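Local coordinates for uncharacterized protein orp (Desulfovibrio gigas, PDB 2WFB) that is of uncertain function but, as the orange protein, probably carries a mixed molybdenum-copper sulphide cluster, absent from this apo form, at residues D21-V33 / Y42-G56. Sequence-based numbering, arbitrary orientation.
With ACT (acetate ion), chain E; PO4 (phosphate ion), chain C; PO4 (phosphate ion), chain B.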
ATOM      1  N   ASP A  21      -5.398   6.126   2.730  1.00 14.77           N
ATOM      2  CA  ASP A  21      -4.522   7.086   3.395  1.00 15.48           C
ATOM      3  C   ASP A  21      -3.600   7.642   2.313  1.00 15.71           C
ATOM      4  O   ASP A  21      -2.923   6.860   1.658  1.00 16.19           O
ATOM      5  CB  ASP A  21      -3.695   6.342   4.451  1.00 15.85           C
ATOM      6  CG  ASP A  21      -3.093   7.269   5.507  1.00 18.85           C
ATOM      7  OD1 ASP A  21      -2.554   8.342   5.159  1.00 17.56           O
ATOM      8  OD2 ASP A  21      -3.171   6.907   6.698  1.00 19.71           O
ATOM      9  N   PRO A  22      -3.543   8.986   2.126  1.00 15.99           N
ATOM     10  CA  PRO A  22      -2.611   9.541   1.134  1.00 16.40           C
ATOM     11  C   PRO A  22      -1.135   9.252   1.437  1.00 16.50           C
ATOM     12  O   PRO A  22      -0.299   9.399   0.561  1.00 16.69           O
ATOM     13  CB  PRO A  22      -2.853  11.057   1.191  1.00 16.21           C
ATOM     14  CG  PRO A  22      -4.063  11.244   1.973  1.00 17.32           C
ATOM     15  CD  PRO A  22      -4.275  10.044   2.837  1.00 16.27           C
ATOM     16  N   ARG A  23      -0.822   8.837   2.657  1.00 15.40           N
ATOM     17  CA  ARG A  23       0.567   8.660   3.036  1.00 15.22           C
ATOM     18  C   ARG A  23       0.911   7.202   3.063  1.00 14.55           C
ATOM     19  O   ARG A  23       0.038   6.339   3.237  1.00 14.15           O
ATOM     20  CB  ARG A  23       0.823   9.271   4.402  1.00 16.28           C
ATOM     21  CG  ARG A  23       0.719  10.747   4.361  1.00 18.92           C
ATOM     22  CD  ARG A  23       0.318  11.235   5.695  1.00 25.32           C
ATOM     23  NE  ARG A  23       1.515  11.458   6.439  1.00 26.39           N
ATOM     24  CZ  ARG A  23       1.616  11.423   7.757  1.00 26.41           C
ATOM     25  NH1 ARG A  23       0.575  11.146   8.533  1.00 29.21           N
ATOM     26  NH2 ARG A  23       2.783  11.666   8.288  1.00 20.62           N
ATOM     27  N   PHE A  24       2.186   6.920   2.865  1.00 14.40           N
ATOM     28  CA  PHE A  24       2.641   5.539   2.858  1.00 13.78           C
ATOM     29  C   PHE A  24       3.351   5.114   4.148  1.00 14.09           C
ATOM     30  O   PHE A  24       2.814   4.321   4.910  1.00 14.70           O
ATOM     31  CB  PHE A  24       3.502   5.209   1.639  1.00 12.34           C
ATOM     32  CG  PHE A  24       4.172   3.867   1.757  1.00 13.70           C
ATOM     33  CD1 PHE A  24       3.404   2.693   1.788  1.00 11.30           C
ATOM     34  CD2 PHE A  24       5.549   3.772   1.921  1.00 12.81           C
ATOM     35  CE1 PHE A  24       4.013   1.458   1.934  1.00 13.09           C
ATOM     36  CE2 PHE A  24       6.151   2.535   2.074  1.00 14.54           C
ATOM     37  CZ  PHE A  24       5.357   1.365   2.070  1.00 13.83           C
ATOM     38  N   GLY A  25       4.553   5.636   4.394  1.00 14.46           N
ATOM     39  CA  GLY A  25       5.354   5.205   5.543  1.00 14.00           C
ATOM     40  C   GLY A  25       4.673   5.418   6.877  1.00 14.68           C
ATOM     41  O   GLY A  25       4.847   4.616   7.807  1.00 14.33           O
ATOM     42  N   ARG A  26       3.868   6.476   6.947  1.00 14.86           N
ATOM     43  CA  ARG A  26       3.180   6.877   8.163  1.00 14.91           C
ATOM     44  C   ARG A  26       1.656   6.698   8.063  1.00 14.83           C
ATOM     45  O   ARG A  26       0.896   7.315   8.836  1.00 15.45           O
ATOM     46  CB  ARG A  26       3.590   8.319   8.558  1.00 15.42           C
ATOM     47  CG  ARG A  26       5.118   8.397   8.837  1.00 17.06           C
ATOM     48  CD  ARG A  26       5.688   9.786   9.123  1.00 19.15           C
ATOM     49  NE  ARG A  26       7.137   9.645   9.258  1.00 20.15           N
ATOM     50  CZ  ARG A  26       7.779   9.325  10.383  1.00 23.23           C
ATOM     51  NH1 ARG A  26       7.125   9.132  11.517  1.00 23.16           N
ATOM     52  NH2 ARG A  26       9.102   9.196  10.372  1.00 24.87           N
ATOM     53  N   ALA A  27       1.206   5.847   7.136  1.00 13.16           N
ATOM     54  CA  ALA A  27      -0.189   5.398   7.125  1.00 12.66           C
ATOM     55  C   ALA A  27      -0.553   4.743   8.448  1.00 12.40           C
ATOM     56  O   ALA A  27       0.291   4.125   9.103  1.00 12.46           O
ATOM     57  CB  ALA A  27      -0.422   4.403   5.975  1.00 13.17           C
ATOM     58  N   ALA A  28      -1.814   4.842   8.852  1.00 13.14           N
ATOM     59  CA  ALA A  28      -2.285   4.107  10.058  1.00 13.78           C
ATOM     60  C   ALA A  28      -2.072   2.578   9.900  1.00 13.80           C
ATOM     61  O   ALA A  28      -1.739   1.869  10.857  1.00 13.06           O
ATOM     62  CB  ALA A  28      -3.784   4.437  10.375  1.00 13.24           C
ATOM     63  N   GLY A  29      -2.255   2.090   8.676  1.00 13.19           N
ATOM     64  CA  GLY A  29      -2.149   0.678   8.392  1.00 12.87           C
ATOM     65  C   GLY A  29      -2.440   0.417   6.928  1.00 13.14           C
ATOM     66  O   GLY A  29      -2.513   1.350   6.121  1.00 12.60           O
ATOM     67  N   PHE A  30      -2.618  -0.864   6.603  1.00 13.16           N
ATOM     68  CA  PHE A  30      -2.823  -1.341   5.237  1.00 13.42           C
ATOM     69  C   PHE A  30      -3.932  -2.345   5.270  1.00 13.87           C
ATOM     70  O   PHE A  30      -3.912  -3.264   6.088  1.00 14.11           O
ATOM     71  CB  PHE A  30      -1.578  -2.050   4.679  1.00 13.19           C
ATOM     72  CG  PHE A  30      -0.305  -1.291   4.894  1.00 14.00           C
ATOM     73  CD1 PHE A  30       0.014  -0.211   4.097  1.00 15.92           C
ATOM     74  CD2 PHE A  30       0.565  -1.651   5.914  1.00 15.83           C
ATOM     75  CE1 PHE A  30       1.187   0.522   4.312  1.00 17.98           C
ATOM     76  CE2 PHE A  30       1.740  -0.922   6.125  1.00 19.75           C
ATOM     77  CZ  PHE A  30       2.046   0.154   5.316  1.00 19.33           C
ATOM     78  N   VAL A  31      -4.909  -2.165   4.398  1.00 14.16           N
ATOM     79  CA  VAL A  31      -5.881  -3.204   4.144  1.00 15.38           C
ATOM     80  C   VAL A  31      -5.288  -4.049   3.019  1.00 16.40           C
ATOM     81  O   VAL A  31      -5.021  -3.545   1.927  1.00 16.98           O
ATOM     82  CB  VAL A  31      -7.250  -2.628   3.735  1.00 15.55           C
ATOM     83  CG1 VAL A  31      -8.212  -3.761   3.285  1.00 16.46           C
ATOM     84  CG2 VAL A  31      -7.863  -1.877   4.875  1.00 14.98           C
ATOM     85  N   VAL A  32      -5.043  -5.322   3.311  1.00 17.33           N
ATOM     86  CA  VAL A  32      -4.451  -6.249   2.358  1.00 18.56           C
ATOM     87  C   VAL A  32      -5.548  -7.176   1.824  1.00 19.95           C
ATOM     88  O   VAL A  32      -6.200  -7.851   2.610  1.00 19.70           O
ATOM     89  CB  VAL A  32      -3.363  -7.110   3.017  1.00 18.06           C
ATOM     90  CG1 VAL A  32      -2.718  -8.036   1.959  1.00 18.01           C
ATOM     91  CG2 VAL A  32      -2.319  -6.230   3.683  1.00 19.02           C
ATOM     92  N   VAL A  33      -5.747  -7.200   0.511  1.00 22.04           N
ATOM     93  CA  VAL A  33      -6.864  -7.966  -0.082  1.00 25.45           C
ATOM     94  C   VAL A  33      -6.367  -8.969  -1.111  1.00 27.65           C
ATOM     95  O   VAL A  33      -5.445  -8.684  -1.882  1.00 27.67           O
ATOM     96  CB  VAL A  33      -7.947  -7.061  -0.764  1.00 25.52           C
ATOM     97  CG1 VAL A  33      -8.690  -6.242   0.250  1.00 26.95           C
ATOM     98  CG2 VAL A  33      -7.320  -6.135  -1.740  1.00 26.66           C
ATOM     99  N   TYR A  42      -6.621  -6.344   7.973  1.00 19.96           N
ATOM    100  CA  TYR A  42      -6.020  -5.064   8.298  1.00 19.07           C
ATOM    101  C   TYR A  42      -4.689  -5.269   9.015  1.00 18.49           C
ATOM    102  O   TYR A  42      -4.618  -5.967  10.030  1.00 19.14           O
ATOM    103  CB  TYR A  42      -6.987  -4.197   9.128  1.00 19.03           C
ATOM    104  CG  TYR A  42      -6.411  -2.856   9.507  1.00 18.09           C
ATOM    105  CD1 TYR A  42      -6.354  -1.821   8.584  1.00 20.64           C
ATOM    106  CD2 TYR A  42      -5.917  -2.632  10.788  1.00 21.17           C
ATOM    107  CE1 TYR A  42      -5.818  -0.579   8.922  1.00 21.14           C
ATOM    108  CE2 TYR A  42      -5.371  -1.410  11.144  1.00 20.91           C
ATOM    109  CZ  TYR A  42      -5.328  -0.389  10.209  1.00 22.44           C
ATOM    110  OH  TYR A  42      -4.802   0.818  10.565  1.00 23.18           O
ATOM    111  N   VAL A  43      -3.636  -4.681   8.461  1.00 17.78           N
ATOM    112  CA  VAL A  43      -2.274  -4.772   8.987  1.00 17.53           C
ATOM    113  C   VAL A  43      -1.942  -3.418   9.611  1.00 18.13           C
ATOM    114  O   VAL A  43      -1.865  -2.403   8.915  1.00 16.63           O
ATOM    115  CB  VAL A  43      -1.247  -5.164   7.882  1.00 17.26           C
ATOM    116  CG1 VAL A  43       0.182  -5.194   8.422  1.00 16.39           C
ATOM    117  CG2 VAL A  43      -1.581  -6.533   7.303  1.00 17.76           C
ATOM    118  N   ASP A  44      -1.789  -3.420  10.932  1.00 18.27           N
ATOM    119  CA  ASP A  44      -1.491  -2.210  11.700  1.00 19.44           C
ATOM    120  C   ASP A  44      -0.080  -1.676  11.399  1.00 18.66           C
ATOM    121  O   ASP A  44       0.873  -2.439  11.342  1.00 19.17           O
ATOM    122  CB  ASP A  44      -1.664  -2.493  13.202  1.00 20.31           C
ATOM    123  CG  ASP A  44      -1.551  -1.248  14.032  1.00 24.04           C
ATOM    124  OD1 ASP A  44      -2.545  -0.506  14.098  1.00 28.29           O
ATOM    125  OD2 ASP A  44      -0.466  -1.002  14.598  1.00 27.31           O
ATOM    126  N   ASN A  45       0.044  -0.372  11.202  1.00 17.69           N
ATOM    127  CA  ASN A  45       1.338   0.250  10.890  1.00 17.95           C
ATOM    128  C   ASN A  45       1.786   1.238  11.985  1.00 19.25           C
ATOM    129  O   ASN A  45       2.578   2.160  11.734  1.00 18.99           O
ATOM    130  CB  ASN A  45       1.280   0.963   9.517  1.00 16.21           C
ATOM    131  CG  ASN A  45       2.649   1.365   9.012  1.00 15.11           C
ATOM    132  OD1 ASN A  45       3.602   0.596   9.106  1.00 15.48           O
ATOM    133  ND2 ASN A  45       2.759   2.580   8.482  1.00 14.00           N
ATOM    134  N   GLY A  46       1.276   1.036  13.204  1.00 21.00           N
ATOM    135  CA  GLY A  46       1.574   1.927  14.350  1.00 21.75           C
ATOM    136  C   GLY A  46       3.059   2.090  14.642  1.00 22.59           C
ATOM    137  O   GLY A  46       3.514   3.187  14.999  1.00 23.45           O
ATOM    138  N   ALA A  47       3.818   1.007  14.467  1.00 22.52           N
ATOM    139  CA  ALA A  47       5.261   0.998  14.699  1.00 22.44           C
ATOM    140  C   ALA A  47       6.008   1.991  13.836  1.00 22.73           C
ATOM    141  O   ALA A  47       6.901   2.687  14.331  1.00 22.94           O
ATOM    142  CB  ALA A  47       5.822  -0.383  14.462  1.00 22.97           C
ATOM    143  N   SER A  48       5.679   2.022  12.542  1.00 21.52           N
ATOM    144  CA  SER A  48       6.310   2.959  11.619  1.00 21.09           C
ATOM    145  C   SER A  48       6.088   4.429  11.999  1.00 20.75           C
ATOM    146  O   SER A  48       7.000   5.233  11.881  1.00 20.46           O
ATOM    147  CB  SER A  48       5.844   2.712  10.179  1.00 20.96           C
ATOM    148  OG  SER A  48       6.154   1.399   9.730  1.00 20.74           O
ATOM    149  N   GLN A  49       4.883   4.761  12.451  1.00 20.98           N
ATOM    150  CA  GLN A  49       4.525   6.122  12.849  1.00 21.14           C
ATOM    151  C   GLN A  49       5.341   6.703  14.017  1.00 21.68           C
ATOM    152  O   GLN A  49       5.502   7.924  14.111  1.00 22.36           O
ATOM    153  CB  GLN A  49       3.027   6.187  13.181  1.00 21.98           C
ATOM    154  CG  GLN A  49       2.092   6.108  11.953  1.00 21.86           C
ATOM    155  CD  GLN A  49       0.604   6.079  12.324  1.00 22.90           C
ATOM    156  OE1 GLN A  49       0.208   5.400  13.270  1.00 23.91           O
ATOM    157  NE2 GLN A  49      -0.221   6.811  11.573  1.00 21.61           N
ATOM    158  N   THR A  50       5.861   5.848  14.904  1.00 21.01           N
ATOM    159  CA  THR A  50       6.654   6.306  16.055  1.00 21.03           C
ATOM    160  C   THR A  50       8.111   6.680  15.701  1.00 21.38           C
ATOM    161  O   THR A  50       8.814   7.287  16.522  1.00 21.63           O
ATOM    162  CB  THR A  50       6.696   5.247  17.170  1.00 20.29           C
ATOM    163  OG1 THR A  50       7.527   4.169  16.741  1.00 20.90           O
ATOM    164  CG2 THR A  50       5.299   4.694  17.478  1.00 21.57           C
ATOM    165  N   LEU A  51       8.551   6.343  14.487  1.00 21.26           N
ATOM    166  CA  LEU A  51       9.945   6.497  14.089  1.00 21.42           C
ATOM    167  C   LEU A  51      10.272   7.930  13.648  1.00 22.70           C
ATOM    168  O   LEU A  51       9.432   8.612  13.055  1.00 22.20           O
ATOM    169  CB  LEU A  51      10.289   5.500  12.986  1.00 21.54           C
ATOM    170  CG  LEU A  51      10.069   4.000  13.258  1.00 20.92           C
ATOM    171  CD1 LEU A  51      10.405   3.173  12.025  1.00 17.33           C
ATOM    172  CD2 LEU A  51      10.874   3.515  14.477  1.00 20.31           C
ATOM    173  N   SER A  52      11.497   8.383  13.935  1.00 22.59           N
ATOM    174  CA  SER A  52      11.897   9.728  13.544  1.00 23.16           C
ATOM    175  C   SER A  52      12.266   9.792  12.087  1.00 22.78           C
ATOM    176  O   SER A  52      12.171  10.846  11.483  1.00 23.44           O
ATOM    177  CB  SER A  52      13.078  10.224  14.372  1.00 23.20           C
ATOM    178  OG  SER A  52      12.864   9.973  15.744  1.00 26.27           O
ATOM    179  N   HIS A  53      12.699   8.668  11.536  1.00 22.40           N
ATOM    180  CA  HIS A  53      13.018   8.559  10.123  1.00 22.54           C
ATOM    181  C   HIS A  53      12.901   7.087   9.723  1.00 21.63           C
ATOM    182  O   HIS A  53      12.776   6.222  10.571  1.00 21.29           O
ATOM    183  CB  HIS A  53      14.451   9.036   9.896  1.00 23.38           C
ATOM    184  CG  HIS A  53      15.462   8.228  10.647  1.00 27.07           C
ATOM    185  ND1 HIS A  53      16.414   7.452  10.016  1.00 31.63           N
ATOM    186  CD2 HIS A  53      15.638   8.034  11.977  1.00 28.39           C
ATOM    187  CE1 HIS A  53      17.147   6.835  10.927  1.00 30.88           C
ATOM    188  NE2 HIS A  53      16.688   7.162  12.123  1.00 30.22           N
ATOM    189  N   GLY A  54      12.967   6.795   8.433  1.00 20.92           N
ATOM    190  CA  GLY A  54      12.913   5.410   7.988  1.00 20.18           C
ATOM    191  C   GLY A  54      11.563   4.728   8.191  1.00 18.79           C
ATOM    192  O   GLY A  54      11.484   3.506   8.241  1.00 18.63           O
ATOM    193  N   ALA A  55      10.499   5.513   8.287  1.00 18.31           N
ATOM    194  CA  ALA A  55       9.150   4.961   8.369  1.00 17.27           C
ATOM    195  C   ALA A  55       8.752   4.191   7.094  1.00 17.36           C
ATOM    196  O   ALA A  55       8.149   3.138   7.178  1.00 17.68           O
ATOM    197  CB  ALA A  55       8.151   6.039   8.688  1.00 17.38           C
ATOM    198  N   GLY A  56       9.147   4.673   5.922  1.00 17.39           N
ATOM    199  CA  GLY A  56       8.770   4.013   4.678  1.00 17.17           C
ATOM    200  C   GLY A  56       9.552   2.752   4.435  1.00 17.46           C
ATOM    201  O   GLY A  56       9.047   1.816   3.838  1.00 17.50           O
TER
HETATM  202  C   ACT E1124       3.355  10.142  11.926  1.00 26.28           C
HETATM  203  O   ACT E1124       4.251   9.492  12.474  1.00 27.01           O
HETATM  204  OXT ACT E1124       2.138   9.929  12.156  1.00 27.02           O
HETATM  205  CH3 ACT E1124       3.790  11.130  10.952  1.00 26.02           C
HETATM  206  P   PO4 C1122      10.023   8.714   6.385  1.00 28.81           P
HETATM  207  O1  PO4 C1122      10.071   7.442   5.576  1.00 30.18           O
HETATM  208  O2  PO4 C1122      11.021   9.661   5.786  1.00 30.70           O
HETATM  209  O3  PO4 C1122       8.599   9.249   6.390  1.00 31.76           O
HETATM  210  O4  PO4 C1122      10.375   8.442   7.820  1.00 29.50           O
HETATM  211  P   PO4 B1121       7.313   8.015   2.943  1.00 20.16           P
HETATM  212  O1  PO4 B1121       5.859   7.826   2.810  1.00 20.13           O
HETATM  213  O2  PO4 B1121       7.918   7.891   1.585  1.00 22.11           O
HETATM  214  O3  PO4 B1121       7.599   9.354   3.525  1.00 20.78           O
HETATM  215  O4  PO4 B1121       7.869   6.942   3.848  1.00 21.45           O
HETATM  216  O   HOH W   1      -2.040   2.607  13.518  1.00 31.20           O
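F24 meets the start of helix 55-66 with its ring, CE2 3.5 Å from G56 O, where the type I turn F24 to A27, before the beta hairpin of strands 29-34 and 40-44, packs on that helix and the loop leading into it. Here two glycine backbones pack directly, CA of G25 3.7 Å from CA of G56. R26, extended from CG to NE, reaches across end-on: NH1 and NH2 both donate to L51 O in the guanidinium plane, while CB of A55 sits over one face, 3.5 Å above the plane and offset toward the rim. NE and NH2 also bind a phosphate ion, probably from the crystallisation liquor, that accepts from the A55 and G56 amides at the helix N-terminus. Two side-chain amides bind carbonyls of the turn: Q49 NE2 donates to R26 O (3.0 Å), and N45 ND2 bridges G25 O and A27 O, both near its amide plane. A28 O accepts from N45 N at 2.9 Å. F30 and V43 then form an antiparallel hydrogen-bonded pair (F30 N to V43 O 2.9 Å, V43 N to F30 O 2.8 Å), the F30 ring turned 47° from the N45 amide. Finally, V32 CG2 touches V43 CG2 at 3.7 Å.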